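Local coordinates for PKS (Streptomyces albus, PDB 4OQJ), which probably serves as a polyketide synthase ketosynthase in oxazolomycin biosynthesis, joining acyl units by 3-oxoacyl synthase chemistry on carrier-bound substrates, at residues 48-53 / 241-246; 52-57 / 76-81; 463-468 / 498-503. All coordinates share one frame; numbering follows the deposited sequence. Where two conformers were deposited one is given.

Overall arrangement
Contacts 1 and 2 are neighbours in the ketosynthase part of the chain, their centres 11 Å apart; they share the chain that leads from the loop after helix 38-46 into strand 53-54, with L52 and T53 in common. Contact 2 pairs strand 53-54 with strand 75-79 at one edge of a small antiparallel sheet, whereas contact 1 ties the approach to strand 53-54 to the later loop 241-246. A probable hydrogen bond from T51 to Q80 links the two. Contact 3 follows along the chain, on the opposite side of the chain's centre, about 26 Å from contact 1 at the nearest atoms. It belongs to a separate small sheet-and-helix unit containing strand 465-471 and helix 496-505.

Contact 1 of 3, residues 48-53 / 241-246; sequences GRETLT and DGHCRA
E50 and H243 meet through a carboxylate and an imidazole that lie nearly coplanar, their planes 28° apart, although the two side chains cross at about a right angle. H243 ND1 donates to E50 OE2 at 2.6 Å with an N-H...O angle of 166°. The oxygen accepts through its syn lone pair and sits close to the ring plane, so the bond reaches the imidazole at its edge. L52 comes to the same ring from a different direction: its CD2 lies over one face, 4.3 Å from the centroid and displaced toward the rim, a CH-pi contact. L52 CG is anti to the backbone N (chi1 -173°). Both methyl groups of L52 also pack near the backbone oxygen of the loop, with L52 CD2 3.3 Å from G242 O and CD1 only slightly farther from it.

Within 241-246, D241 shapes the loop. OD1 accepts from H243 N at 3.0 Å in an Asx turn, while OD2 forms a salt bridge with R245 NH2 at 2.7 Å; both donors approach from above the carboxylate plane. H243 CB lies over one face of the R245 guanidinium, and S239 OG adds a further bond to D241 OD1. The contact joins the loop after helix 38-46 to the loop between strands 230-231 and 259-267. Chemically, the geometry fits a proton on H243 ND1, and the nearby E50 carboxylate would probably favour a protonated, positively charged ring, although a neutral imidazole could donate the same bond.

Contact 2 of 3, residues 52-57 / 76-81; sequences LTHFSD and VKAGQV
The F55 ring meets V81 at its edge, CG1 lying in the ring plane 3.6 Å from CZ, while the backbone oxygen T53 O stands over the centre of one face, 4.2 Å above the ring plane of F55. F55 CG is anti to its own carbonyl carbon (chi1 -57°), beside the backbone N. CE2 approaches the opposing backbone obliquely, 3.4 Å from G79 N, where the glycine has no side chain to hold the ring off. H54 CD2 comes obliquely near A78 CB. These groups flank an antiparallel strand pairing at the edge of a three-stranded sheet completed by strand 230-231.

T53 and G79 form a hydrogen-bonded pair: T53 N donates to G79 O at 2.8 Å, and G79 N returns a bond to T53 O at 2.9 Å. H54 and A78 follow as a non-hydrogen-bonded pair. Their CB atoms lie on the sheet face opposite T53, and L52 CD1 packs against A78 CB there. Beyond them F55 N reaches K77 O at 2.9 Å, a straight bond (171°) whose donor stands above the carbonyl plane. K77, the centre of an inverse gamma turn, sends an extended chain to the first turn of helix 57-62, where NZ forms a salt bridge with D57 OD1 at 2.7 Å through the syn lone pair. L60 of that helix touches both F55 and K77. A water donates to F55 O at 2.7 Å and also to K77 O.

Contact 3 of 3, residues 463-468 / 498-503; sequences GPRLLV and AVAQTL
A500 and L503 bring one side of helix 496-505 against L467 and V468 of strand 465-471, a helix packed against an outer strand of a three-stranded antiparallel sheet. This architecture is consistent with the linker domain that follows the ketosynthase in modular synthases. The short axes approach to 7.4 Å and run 41° from parallel.

A500 points its CB at the strand, 3.7 Å from L466 O and 4.0 Å from R465 CB. L467 CG stands anti to its carbonyl carbon (chi1 -53°). L467 CD2 packs 3.7 Å from A500 CA and also touches V499 CG1. One turn further, L503 CB lies 3.5 Å from V468 O, and CG, CD1 and CD2 of L503 gather around the same oxygen; its CD1 also rests near L467 CB. Apolar side-chain contacts thus combine with methyls set against carbonyl oxygens, and no direct hydrogen bond crosses.

R465 and L467 use their backbones to pair with strand 512-518, whereas L466 O and V468 N are bound by a water that also reaches the helix, donating to L466 O and A500 O and accepting from V468 N. A second water donates to V468 O and L503 O, at 2.7 Å from L503 O.

Contact 1 of 3, residues 48-53 / 241-246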
# COMPACT_ATOMS: atom_id res chain seq x y z
N GLY A 48 6.68 -26.80 21.17
CA GLY A 48 5.27 -27.11 20.98
C GLY A 48 4.37 -26.55 22.07
O GLY A 48 3.49 -27.25 22.55
N ARG A 49 4.56 -25.29 22.44
CA ARG A 49 3.77 -24.71 23.52
C ARG A 49 2.68 -23.75 23.04
O ARG A 49 2.86 -22.98 22.09
CB ARG A 49 4.69 -24.01 24.52
CG ARG A 49 5.51 -25.01 25.35
CD ARG A 49 6.30 -24.36 26.47
NE ARG A 49 7.46 -23.61 25.99
CZ ARG A 49 7.50 -22.29 25.79
NH1 ARG A 49 6.43 -21.54 26.03
NH2 ARG A 49 8.62 -21.73 25.35
N GLU A 50 1.52 -23.84 23.71
CA GLU A 50 0.41 -22.90 23.57
C GLU A 50 0.65 -21.73 24.52
O GLU A 50 0.94 -21.97 25.68
CB GLU A 50 -0.92 -23.56 23.94
CG GLU A 50 -1.95 -23.64 22.89
CD GLU A 50 -3.24 -24.21 23.46
OE1 GLU A 50 -3.17 -24.96 24.46
OE2 GLU A 50 -4.32 -23.89 22.93
N THR A 51 0.52 -20.49 24.07
CA THR A 51 0.85 -19.35 24.92
C THR A 51 -0.38 -18.72 25.57
O THR A 51 -0.30 -17.66 26.21
CB THR A 51 1.59 -18.28 24.12
OG1 THR A 51 0.80 -17.93 23.00
CG2 THR A 51 2.92 -18.81 23.64
N LEU A 52 -1.51 -19.39 25.40
CA LEU A 52 -2.78 -18.98 26.00
C LEU A 52 -2.63 -18.69 27.49
O LEU A 52 -2.07 -19.48 28.24
CB LEU A 52 -3.82 -20.07 25.79
CG LEU A 52 -5.25 -19.74 26.22
CD1 LEU A 52 -5.80 -18.64 25.32
CD2 LEU A 52 -6.12 -20.98 26.19
N THR A 53 -3.14 -17.53 27.90
CA THR A 53 -3.18 -17.16 29.31
C THR A 53 -4.59 -17.37 29.84
O THR A 53 -5.56 -16.94 29.22
CB THR A 53 -2.76 -15.68 29.51
OG1 THR A 53 -1.39 -15.51 29.11
CG2 THR A 53 -2.90 -15.27 30.98
N ASP A 241 -13.39 -22.39 24.11
CA ASP A 241 -12.46 -22.76 25.17
C ASP A 241 -11.09 -22.07 25.09
O ASP A 241 -10.18 -22.40 25.84
CB ASP A 241 -12.24 -24.27 25.17
CG ASP A 241 -11.75 -24.79 23.83
OD1 ASP A 241 -11.40 -23.97 22.93
OD2 ASP A 241 -11.68 -26.03 23.68
N GLY A 242 -10.94 -21.12 24.17
CA GLY A 242 -9.67 -20.41 24.04
C GLY A 242 -8.59 -21.19 23.31
O GLY A 242 -7.46 -20.70 23.15
N HIS A 243 -8.90 -22.40 22.88
CA HIS A 243 -7.97 -23.21 22.10
C HIS A 243 -8.30 -23.12 20.61
O HIS A 243 -9.47 -23.04 20.23
CB HIS A 243 -8.00 -24.67 22.56
CG HIS A 243 -7.59 -24.85 23.98
ND1 HIS A 243 -6.28 -24.76 24.40
CD2 HIS A 243 -8.31 -25.12 25.09
CE1 HIS A 243 -6.21 -24.96 25.70
NE2 HIS A 243 -7.43 -25.18 26.15
N CYS A 244 -7.27 -23.16 19.79
CA CYS A 244 -7.41 -23.11 18.33
C CYS A 244 -6.97 -24.45 17.73
O CYS A 244 -5.77 -24.72 17.57
CB CYS A 244 -6.57 -21.96 17.77
SG CYS A 244 -6.58 -21.80 15.96
N ARG A 245 -7.95 -25.29 17.39
CA ARG A 245 -7.65 -26.69 17.07
C ARG A 245 -7.63 -26.90 15.56
O ARG A 245 -8.46 -27.62 15.01
CB ARG A 245 -8.66 -27.62 17.73
CG ARG A 245 -8.84 -27.36 19.22
CD ARG A 245 -9.92 -28.28 19.82
NE ARG A 245 -10.21 -27.93 21.22
CZ ARG A 245 -9.49 -28.34 22.26
NH1 ARG A 245 -8.42 -29.11 22.07
NH2 ARG A 245 -9.83 -27.97 23.48
N ALA A 246 -6.64 -26.29 14.91
CA ALA A 246 -6.60 -26.21 13.46
C ALA A 246 -6.55 -27.60 12.82
O ALA A 246 -5.67 -28.41 13.14
CB ALA A 246 -5.41 -25.37 13.00

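Contact 2 of 3, residues 52-57 / 76-81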
# COMPACT_ATOMS: atom_id res chain seq x y z
N LEU A 52 -1.51 -19.39 25.40
CA LEU A 52 -2.78 -18.98 26.00
C LEU A 52 -2.63 -18.69 27.49
O LEU A 52 -2.07 -19.48 28.24
CB LEU A 52 -3.82 -20.07 25.79
CG LEU A 52 -5.25 -19.74 26.22
CD1 LEU A 52 -5.80 -18.64 25.32
CD2 LEU A 52 -6.12 -20.98 26.19
N THR A 53 -3.14 -17.53 27.90
CA THR A 53 -3.18 -17.16 29.31
C THR A 53 -4.59 -17.37 29.84
O THR A 53 -5.56 -16.94 29.22
CB THR A 53 -2.76 -15.68 29.51
OG1 THR A 53 -1.39 -15.51 29.11
CG2 THR A 53 -2.90 -15.27 30.98
N HIS A 54 -4.71 -18.06 30.98
CA HIS A 54 -6.01 -18.20 31.65
C HIS A 54 -6.13 -17.13 32.73
O HIS A 54 -5.20 -16.91 33.51
CB HIS A 54 -6.15 -19.60 32.26
CG HIS A 54 -6.30 -20.68 31.23
ND1 HIS A 54 -5.22 -21.34 30.68
CD2 HIS A 54 -7.40 -21.22 30.66
CE1 HIS A 54 -5.65 -22.24 29.81
NE2 HIS A 54 -6.97 -22.18 29.78
N PHE A 55 -7.27 -16.44 32.77
CA PHE A 55 -7.46 -15.33 33.71
C PHE A 55 -8.28 -15.79 34.91
O PHE A 55 -9.31 -16.45 34.75
CB PHE A 55 -8.18 -14.16 33.04
CG PHE A 55 -7.48 -13.62 31.82
CD1 PHE A 55 -6.22 -13.09 31.90
CD2 PHE A 55 -8.13 -13.63 30.59
CE1 PHE A 55 -5.59 -12.58 30.77
CE2 PHE A 55 -7.51 -13.12 29.45
CZ PHE A 55 -6.24 -12.60 29.55
N SER A 56 -7.82 -15.43 36.10
CA SER A 56 -8.57 -15.69 37.32
C SER A 56 -9.73 -14.71 37.38
O SER A 56 -9.68 -13.65 36.75
CB SER A 56 -7.69 -15.52 38.56
OG SER A 56 -7.25 -14.17 38.65
N ASP A 57 -10.76 -15.06 38.14
CA ASP A 57 -11.86 -14.14 38.40
C ASP A 57 -11.35 -12.84 39.02
O ASP A 57 -11.84 -11.76 38.68
CB ASP A 57 -12.91 -14.77 39.32
CG ASP A 57 -13.75 -15.81 38.61
OD1 ASP A 57 -13.80 -15.80 37.36
OD2 ASP A 57 -14.38 -16.64 39.30
N VAL A 76 -15.48 -16.83 28.02
CA VAL A 76 -14.20 -17.52 27.98
C VAL A 76 -13.14 -16.72 28.74
O VAL A 76 -12.76 -15.63 28.32
CB VAL A 76 -13.74 -17.74 26.52
CG1 VAL A 76 -12.41 -18.50 26.47
CG2 VAL A 76 -14.84 -18.49 25.74
N LYS A 77 -12.66 -17.27 29.85
CA LYS A 77 -11.75 -16.54 30.73
C LYS A 77 -10.29 -16.79 30.35
O LYS A 77 -9.50 -17.28 31.15
CB LYS A 77 -12.00 -16.93 32.19
CG LYS A 77 -13.43 -16.65 32.64
CD LYS A 77 -13.66 -17.10 34.07
CE LYS A 77 -15.10 -16.87 34.49
NZ LYS A 77 -15.35 -17.40 35.86
N ALA A 78 -9.94 -16.43 29.12
CA ALA A 78 -8.60 -16.65 28.62
C ALA A 78 -8.32 -15.72 27.46
O ALA A 78 -9.25 -15.17 26.86
CB ALA A 78 -8.43 -18.10 28.19
N GLY A 79 -7.05 -15.52 27.15
CA GLY A 79 -6.66 -14.64 26.08
C GLY A 79 -5.21 -14.86 25.70
O GLY A 79 -4.47 -15.53 26.41
N GLN A 80 -4.83 -14.31 24.55
CA GLN A 80 -3.47 -14.37 24.05
C GLN A 80 -2.90 -12.99 24.15
O GLN A 80 -3.09 -12.18 23.23
CB GLN A 80 -3.46 -14.86 22.60
CG GLN A 80 -3.78 -16.34 22.45
CD GLN A 80 -2.59 -17.23 22.73
OE1 GLN A 80 -1.59 -16.79 23.30
NE2 GLN A 80 -2.69 -18.49 22.32
N VAL A 81 -2.24 -12.69 25.27
CA VAL A 81 -1.84 -11.32 25.57
C VAL A 81 -0.38 -11.03 25.25
O VAL A 81 0.50 -11.90 25.35
CB VAL A 81 -2.09 -10.97 27.06
CG1 VAL A 81 -3.50 -11.39 27.47
CG2 VAL A 81 -1.07 -11.61 27.96
O HOH W 1 -0.99 -15.06 26.65
O HOH W 2 -9.35 -19.03 33.82

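Contact 3 of 3, residues 463-468 / 498-503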
# COMPACT_ATOMS: atom_id res chain seq x y z
N GLY A 463 43.37 -10.99 14.72
CA GLY A 463 43.91 -10.13 15.77
C GLY A 463 42.87 -9.61 16.74
O GLY A 463 41.72 -10.05 16.73
N PRO A 464 43.28 -8.65 17.60
CA PRO A 464 42.34 -8.07 18.56
C PRO A 464 41.31 -7.17 17.87
O PRO A 464 41.52 -6.76 16.74
CB PRO A 464 43.23 -7.26 19.50
CG PRO A 464 44.44 -6.91 18.68
CD PRO A 464 44.64 -8.08 17.73
N ARG A 465 40.23 -6.87 18.58
CA ARG A 465 39.14 -6.05 18.05
C ARG A 465 38.63 -5.13 19.12
O ARG A 465 38.68 -5.45 20.31
CB ARG A 465 37.99 -6.92 17.52
CG ARG A 465 38.33 -7.73 16.28
CD ARG A 465 38.46 -6.84 15.06
NE ARG A 465 38.90 -7.58 13.88
CZ ARG A 465 38.79 -7.13 12.63
NH1 ARG A 465 38.25 -5.94 12.39
NH2 ARG A 465 39.21 -7.87 11.62
N LEU A 466 38.12 -3.99 18.69
CA LEU A 466 37.48 -3.04 19.58
C LEU A 466 35.97 -3.24 19.53
O LEU A 466 35.37 -3.05 18.48
CB LEU A 466 37.84 -1.60 19.18
CG LEU A 466 37.20 -0.50 20.02
CD1 LEU A 466 37.70 -0.58 21.47
CD2 LEU A 466 37.47 0.85 19.43
N LEU A 467 35.38 -3.61 20.65
CA LEU A 467 33.93 -3.72 20.78
C LEU A 467 33.35 -2.44 21.38
O LEU A 467 33.82 -1.99 22.43
CB LEU A 467 33.57 -4.91 21.66
CG LEU A 467 34.18 -6.26 21.26
CD1 LEU A 467 33.64 -7.35 22.16
CD2 LEU A 467 33.88 -6.57 19.79
N VAL A 468 32.36 -1.85 20.72
CA VAL A 468 31.77 -0.61 21.23
C VAL A 468 30.27 -0.81 21.51
O VAL A 468 29.56 -1.50 20.77
CB VAL A 468 32.01 0.57 20.26
CG1 VAL A 468 33.51 0.85 20.15
CG2 VAL A 468 31.39 0.31 18.90
N ALA A 498 33.09 -10.03 13.12
CA ALA A 498 31.70 -9.76 12.77
C ALA A 498 30.98 -9.07 13.93
O ALA A 498 30.16 -8.17 13.72
CB ALA A 498 30.99 -11.05 12.39
N VAL A 499 31.29 -9.50 15.15
CA VAL A 499 30.70 -8.90 16.33
C VAL A 499 31.11 -7.42 16.41
O VAL A 499 30.27 -6.55 16.63
CB VAL A 499 31.12 -9.63 17.61
CG1 VAL A 499 30.70 -8.87 18.85
CG2 VAL A 499 30.52 -11.03 17.64
N ALA A 500 32.40 -7.15 16.20
CA ALA A 500 32.92 -5.79 16.27
C ALA A 500 32.31 -4.92 15.20
O ALA A 500 31.91 -3.79 15.47
CB ALA A 500 34.44 -5.77 16.15
N GLN A 501 32.24 -5.44 13.98
CA GLN A 501 31.71 -4.69 12.85
C GLN A 501 30.23 -4.37 13.04
O GLN A 501 29.78 -3.24 12.83
CB GLN A 501 31.89 -5.47 11.55
CG GLN A 501 33.35 -5.59 11.08
CD GLN A 501 33.54 -6.66 10.01
OE1 GLN A 501 32.72 -7.57 9.86
NE2 GLN A 501 34.62 -6.55 9.25
N THR A 502 29.47 -5.38 13.44
CA THR A 502 28.03 -5.21 13.62
C THR A 502 27.77 -4.15 14.68
O THR A 502 26.92 -3.28 14.51
CB THR A 502 27.38 -6.52 14.02
OG1 THR A 502 27.62 -7.49 12.99
CG2 THR A 502 25.86 -6.35 14.21
N LEU A 503 28.52 -4.21 15.77
CA LEU A 503 28.33 -3.27 16.87
C LEU A 503 28.68 -1.84 16.47
O LEU A 503 28.03 -0.90 16.92
CB LEU A 503 29.17 -3.70 18.06
CG LEU A 503 28.70 -4.93 18.86
CD1 LEU A 503 29.77 -5.31 19.87
CD2 LEU A 503 27.38 -4.67 19.57
O HOH W 3 32.73 -2.66 17.79
O HOH W 4 27.35 -0.56 19.55